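Side-chain contacts in insecticidal crystal protein Cry7Cal (Bacillus thuringiensis, PDB 5ZI1), which is an insecticidal delta-endotoxin active against a locust, and probably acts, like other three-domain Cry toxins, by binding gut receptors and forming membrane pores: residues 98-101 with 102-106; 159-162 with 163-166. All coordinates share one frame; numbering follows the deposited sequence.

Interaction 1 (98-101 with 102-106)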
loop_
_atom_site.group_PDB
_atom_site.type_symbol
_atom_site.label_atom_id
_atom_site.label_comp_id
_atom_site.label_asym_id
_atom_site.label_seq_id
_atom_site.Cartn_x
_atom_site.Cartn_y
_atom_site.Cartn_z
ATOM N N GLU A 98 11.275 30.138 -3.650
ATOM C CA GLU A 98 12.219 30.203 -4.758
ATOM C C GLU A 98 12.983 31.518 -4.751
ATOM O O GLU A 98 14.206 31.530 -4.930
ATOM C CB GLU A 98 11.480 30.010 -6.079
ATOM C CG GLU A 98 12.385 29.625 -7.226
ATOM C CD GLU A 98 11.601 29.084 -8.409
ATOM O OE1 GLU A 98 12.246 28.571 -9.347
ATOM O OE2 GLU A 98 10.344 29.167 -8.386
ATOM N N ALA A 99 12.282 32.634 -4.537
ATOM C CA ALA A 99 12.948 33.933 -4.467
ATOM C C ALA A 99 13.992 33.965 -3.361
ATOM O O ALA A 99 15.052 34.577 -3.517
ATOM C CB ALA A 99 11.925 35.048 -4.258
ATOM N N TRP A 100 13.712 33.316 -2.232
ATOM C CA TRP A 100 14.676 33.334 -1.139
ATOM C C TRP A 100 15.862 32.432 -1.450
ATOM O O TRP A 100 17.019 32.796 -1.200
ATOM C CB TRP A 100 14.008 32.913 0.175
ATOM C CG TRP A 100 15.016 32.439 1.195
ATOM C CD1 TRP A 100 15.873 33.210 1.924
ATOM C CD2 TRP A 100 15.276 31.082 1.577
ATOM N NE1 TRP A 100 16.649 32.417 2.738
ATOM C CE2 TRP A 100 16.303 31.107 2.538
ATOM C CE3 TRP A 100 14.738 29.850 1.199
ATOM C CZ2 TRP A 100 16.802 29.947 3.122
ATOM C CZ3 TRP A 100 15.238 28.701 1.784
ATOM C CH2 TRP A 100 16.258 28.758 2.733
ATOM N N GLN A 101 15.585 31.250 -1.993
ATOM C CA GLN A 101 16.642 30.300 -2.315
ATOM C C GLN A 101 17.658 30.891 -3.292
ATOM O O GLN A 101 18.855 30.602 -3.197
ATOM C CB GLN A 101 16.003 29.025 -2.869
ATOM C CG GLN A 101 16.855 28.245 -3.828
ATOM C CD GLN A 101 17.811 27.320 -3.123
ATOM O OE1 GLN A 101 18.275 27.607 -2.006
ATOM N NE2 GLN A 101 18.104 26.183 -3.760
ATOM N N ASN A 102 17.214 31.749 -4.202
ATOM C CA ASN A 102 18.097 32.361 -5.181
ATOM C C ASN A 102 18.699 33.690 -4.713
ATOM O O ASN A 102 19.327 34.392 -5.512
ATOM C CB ASN A 102 17.331 32.547 -6.488
ATOM C CG ASN A 102 16.939 31.220 -7.113
ATOM O OD1 ASN A 102 17.694 30.243 -7.043
ATOM N ND2 ASN A 102 15.742 31.164 -7.690
ATOM N N ASN A 103 18.535 34.049 -3.443
ATOM C CA ASN A 103 19.099 35.297 -2.945
ATOM C C ASN A 103 19.095 35.266 -1.421
ATOM O O ASN A 103 18.625 36.209 -0.776
ATOM C CB ASN A 103 18.300 36.490 -3.478
ATOM C CG ASN A 103 18.963 37.826 -3.184
ATOM O OD1 ASN A 103 20.064 37.878 -2.628
ATOM N ND2 ASN A 103 18.270 38.915 -3.511
ATOM N N ARG A 104 19.603 34.178 -0.838
ATOM C CA ARG A 104 19.475 33.912 0.593
ATOM C C ARG A 104 19.971 35.037 1.498
ATOM O O ARG A 104 19.493 35.184 2.627
ATOM C CB ARG A 104 20.219 32.639 0.956
ATOM C CG ARG A 104 19.623 31.408 0.352
ATOM C CD ARG A 104 20.211 30.207 1.031
ATOM N NE ARG A 104 19.622 28.975 0.534
ATOM C CZ ARG A 104 19.565 27.855 1.241
ATOM N NH1 ARG A 104 20.064 27.831 2.471
ATOM N NH2 ARG A 104 19.011 26.769 0.720
ATOM N N SER A 105 20.940 35.824 1.031
ATOM C CA SER A 105 21.470 36.891 1.868
ATOM C C SER A 105 20.512 38.069 1.988
ATOM O O SER A 105 20.727 38.928 2.847
ATOM C CB SER A 105 22.819 37.368 1.330
ATOM O OG SER A 105 22.683 38.051 0.090
ATOM N N ASP A 106 19.470 38.127 1.157
ATOM C CA ASP A 106 18.517 39.234 1.163
ATOM C C ASP A 106 17.582 39.090 2.362
ATOM O O ASP A 106 16.751 38.174 2.412
ATOM C CB ASP A 106 17.753 39.255 -0.157
ATOM C CG ASP A 106 16.760 40.408 -0.262
ATOM O OD1 ASP A 106 15.961 40.627 0.676
ATOM O OD2 ASP A 106 16.760 41.085 -1.316
HETATM O O HOH W 1 19.197 33.174 4.032
#

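Interaction 2 (159-162 with 163-166)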
loop_
_atom_site.group_PDB
_atom_site.type_symbol
_atom_site.label_atom_id
_atom_site.label_comp_id
_atom_site.label_asym_id
_atom_site.label_seq_id
_atom_site.Cartn_x
_atom_site.Cartn_y
_atom_site.Cartn_z
ATOM N N GLU A 159 11.322 22.862 9.831
ATOM C CA GLU A 159 12.526 22.259 10.385
ATOM C C GLU A 159 13.682 22.332 9.408
ATOM O O GLU A 159 14.838 22.450 9.829
ATOM C CB GLU A 159 12.277 20.807 10.820
ATOM C CG GLU A 159 13.577 20.148 11.322
ATOM C CD GLU A 159 13.674 20.222 12.852
ATOM O OE1 GLU A 159 12.661 20.588 13.493
ATOM O OE2 GLU A 159 14.767 19.984 13.432
ATOM N N LEU A 160 13.395 22.282 8.106
ATOM C CA LEU A 160 14.483 22.336 7.143
ATOM C C LEU A 160 15.051 23.742 7.019
ATOM O O LEU A 160 16.276 23.925 6.994
ATOM C CB LEU A 160 14.016 21.848 5.773
ATOM C CG LEU A 160 13.643 20.377 5.607
ATOM C CD1 LEU A 160 12.916 20.215 4.286
ATOM C CD2 LEU A 160 14.873 19.507 5.661
ATOM N N PHE A 161 14.187 24.745 6.925
ATOM C CA PHE A 161 14.622 26.071 6.534
ATOM C C PHE A 161 14.342 27.152 7.575
ATOM O O PHE A 161 14.834 28.277 7.408
ATOM C CB PHE A 161 13.968 26.475 5.201
ATOM C CG PHE A 161 13.973 25.377 4.137
ATOM C CD1 PHE A 161 15.167 24.836 3.666
ATOM C CD2 PHE A 161 12.777 24.928 3.579
ATOM C CE1 PHE A 161 15.165 23.852 2.685
ATOM C CE2 PHE A 161 12.767 23.943 2.585
ATOM C CZ PHE A 161 13.956 23.402 2.141
ATOM N N GLY A 162 13.602 26.846 8.648
ATOM C CA GLY A 162 13.186 27.850 9.625
ATOM C C GLY A 162 14.283 28.729 10.191
ATOM O O GLY A 162 14.222 29.958 10.079
ATOM N N ALA A 163 15.304 28.108 10.785
ATOM C CA ALA A 163 16.415 28.871 11.351
ATOM C C ALA A 163 17.054 29.785 10.313
ATOM O O ALA A 163 17.441 30.916 10.631
ATOM C CB ALA A 163 17.458 27.924 11.946
ATOM N N GLU A 164 17.142 29.331 9.051
ATOM C CA GLU A 164 17.720 30.188 8.020
ATOM C C GLU A 164 16.774 31.294 7.581
ATOM O O GLU A 164 17.230 32.280 6.992
ATOM C CB GLU A 164 18.169 29.370 6.805
ATOM C CG GLU A 164 18.644 27.976 7.117
ATOM C CD GLU A 164 19.201 27.280 5.871
ATOM O OE1 GLU A 164 20.187 27.791 5.284
ATOM O OE2 GLU A 164 18.654 26.234 5.452
ATOM N N TRP A 165 15.486 31.181 7.884
ATOM C CA TRP A 165 14.559 32.283 7.670
ATOM C C TRP A 165 14.562 33.301 8.795
ATOM O O TRP A 165 13.892 34.334 8.673
ATOM C CB TRP A 165 13.145 31.762 7.518
ATOM C CG TRP A 165 12.928 30.929 6.324
ATOM C CD1 TRP A 165 13.717 30.850 5.207
ATOM C CD2 TRP A 165 11.837 30.040 6.112
ATOM N NE1 TRP A 165 13.170 29.967 4.310
ATOM C CE2 TRP A 165 12.020 29.448 4.846
ATOM C CE3 TRP A 165 10.724 29.679 6.873
ATOM C CZ2 TRP A 165 11.123 28.529 4.325
ATOM C CZ3 TRP A 165 9.840 28.764 6.355
ATOM C CH2 TRP A 165 10.042 28.198 5.095
ATOM N N GLY A 166 15.289 33.041 9.878
ATOM C CA GLY A 166 15.224 33.871 11.060
ATOM C C GLY A 166 14.318 33.348 12.155
ATOM O O GLY A 166 14.008 34.094 13.087
HETATM O O HOH W 2 15.476 24.995 10.877
#

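Interaction 1 (98-101 with 102-106)
Trp100 and Arg104 stack where helix 73-101 ends and the chain turns toward helix 107-127, in the helical N-terminal domain of the delta-endotoxin. The guanidinium of Arg104 lies nearly flat on the indole, the planes 27° apart and CZ 3.7 Å from Trp100 CH2, a stack of guanidinium on the six-membered ring. Further back along the same side chain, Arg104 CG sits over the indole face 4.2 Å from the centroid of the five-membered ring, a CH-pi contact. Extended from CG to NE, the arginine runs across the indole from the five-membered ring to the six-membered one.

Polar bonds hold the guanidinium at its edge. Gln101 OE1 lies in the guanidinium plane and accepts from Arg104 NH2 at 2.9 Å and, less straight, from Arg104 NE at 3.2 Å; one oxygen is thus gripped side-on by two nitrogens. Gln101 reaches this place because its chain bends at chi2 (84°). The remaining nitrogen, NH1, forms a salt bridge to Glu164, so stack, amide and carboxylate together fix the rotation of the group.

The backbone closes the helix with Asn102 N bonded to Glu98 O at 3.1 Å and Asn103 N to Trp100 O at 3.0 Å. A type I turn from Asn103 to Asp106 follows, and Asp106 N-caps the next helix through OD1 and Lys109 N. At the indole edge a water accepts from Trp100 NE1 at 3.0 Å; its approach to Arg104 O is short and doubtful as a bond.

Interaction 2 (159-162 with 163-166)
Trp165 N donates two weak bonds, to Phe161 O at 3.0 Å and to Gly162 O at 2.8 Å, in the last turns of helix 141-165, which is kinked near Ala163 and closed just beyond its end by a Schellman motif at Gly166, with positive phi (98°).

Phe161 and Trp165, one turn apart, make the main side-chain contact. The indole lies over Phe161 CB, which is 3.6 Å from Trp165 CE2 and offset toward the rim of the ring, while the phenyl ring leads away toward helix 33-47, where it touches Ala33 and Ile36. Phe161 O sits above the same indole, 3.4 Å from Trp165 CG. With its CG beside the backbone N (chi1 -65°), Trp165 swings its indole back along the helix over Phe161.

Glu164 brings OE2 to the edge of the Phe161 ring, 4.2 Å from CD1, but its strongest partner is Arg104, bridged through OE1. At the kink the N of Ala163 lacks a bond to the preceding turn; a water fills in, accepting from Ala163 N at 3.1 Å and donating to Glu159 O. The contact is therefore mostly apolar on the side of Phe161 and Trp165, with the charge of Glu164 paired beyond this helix and water standing in for a missing helical bond at the kink.

Interactions 1 and 2 close the C-terminal ends of two helices, 73-101 and 141-165, at the same tip of the helical domain, their centres about 13 Å apart. They touch directly: Arg104 NH1 and Glu164 OE1 form a 2.8 Å salt bridge, and the rings of Trp100 and Trp165 meet edge-to-face, with Trp100 CE3 3.5 Å from Trp165 NE1. Interaction 1 is a surface contact dominated by the stack of guanidinium on indole and side-chain hydrogen bonds; interaction 2 is partly buried and mainly apolar. Helix 33-47 borders both, through Ala33, which meets Gln101 and Arg104 in the first and Phe161 in the second.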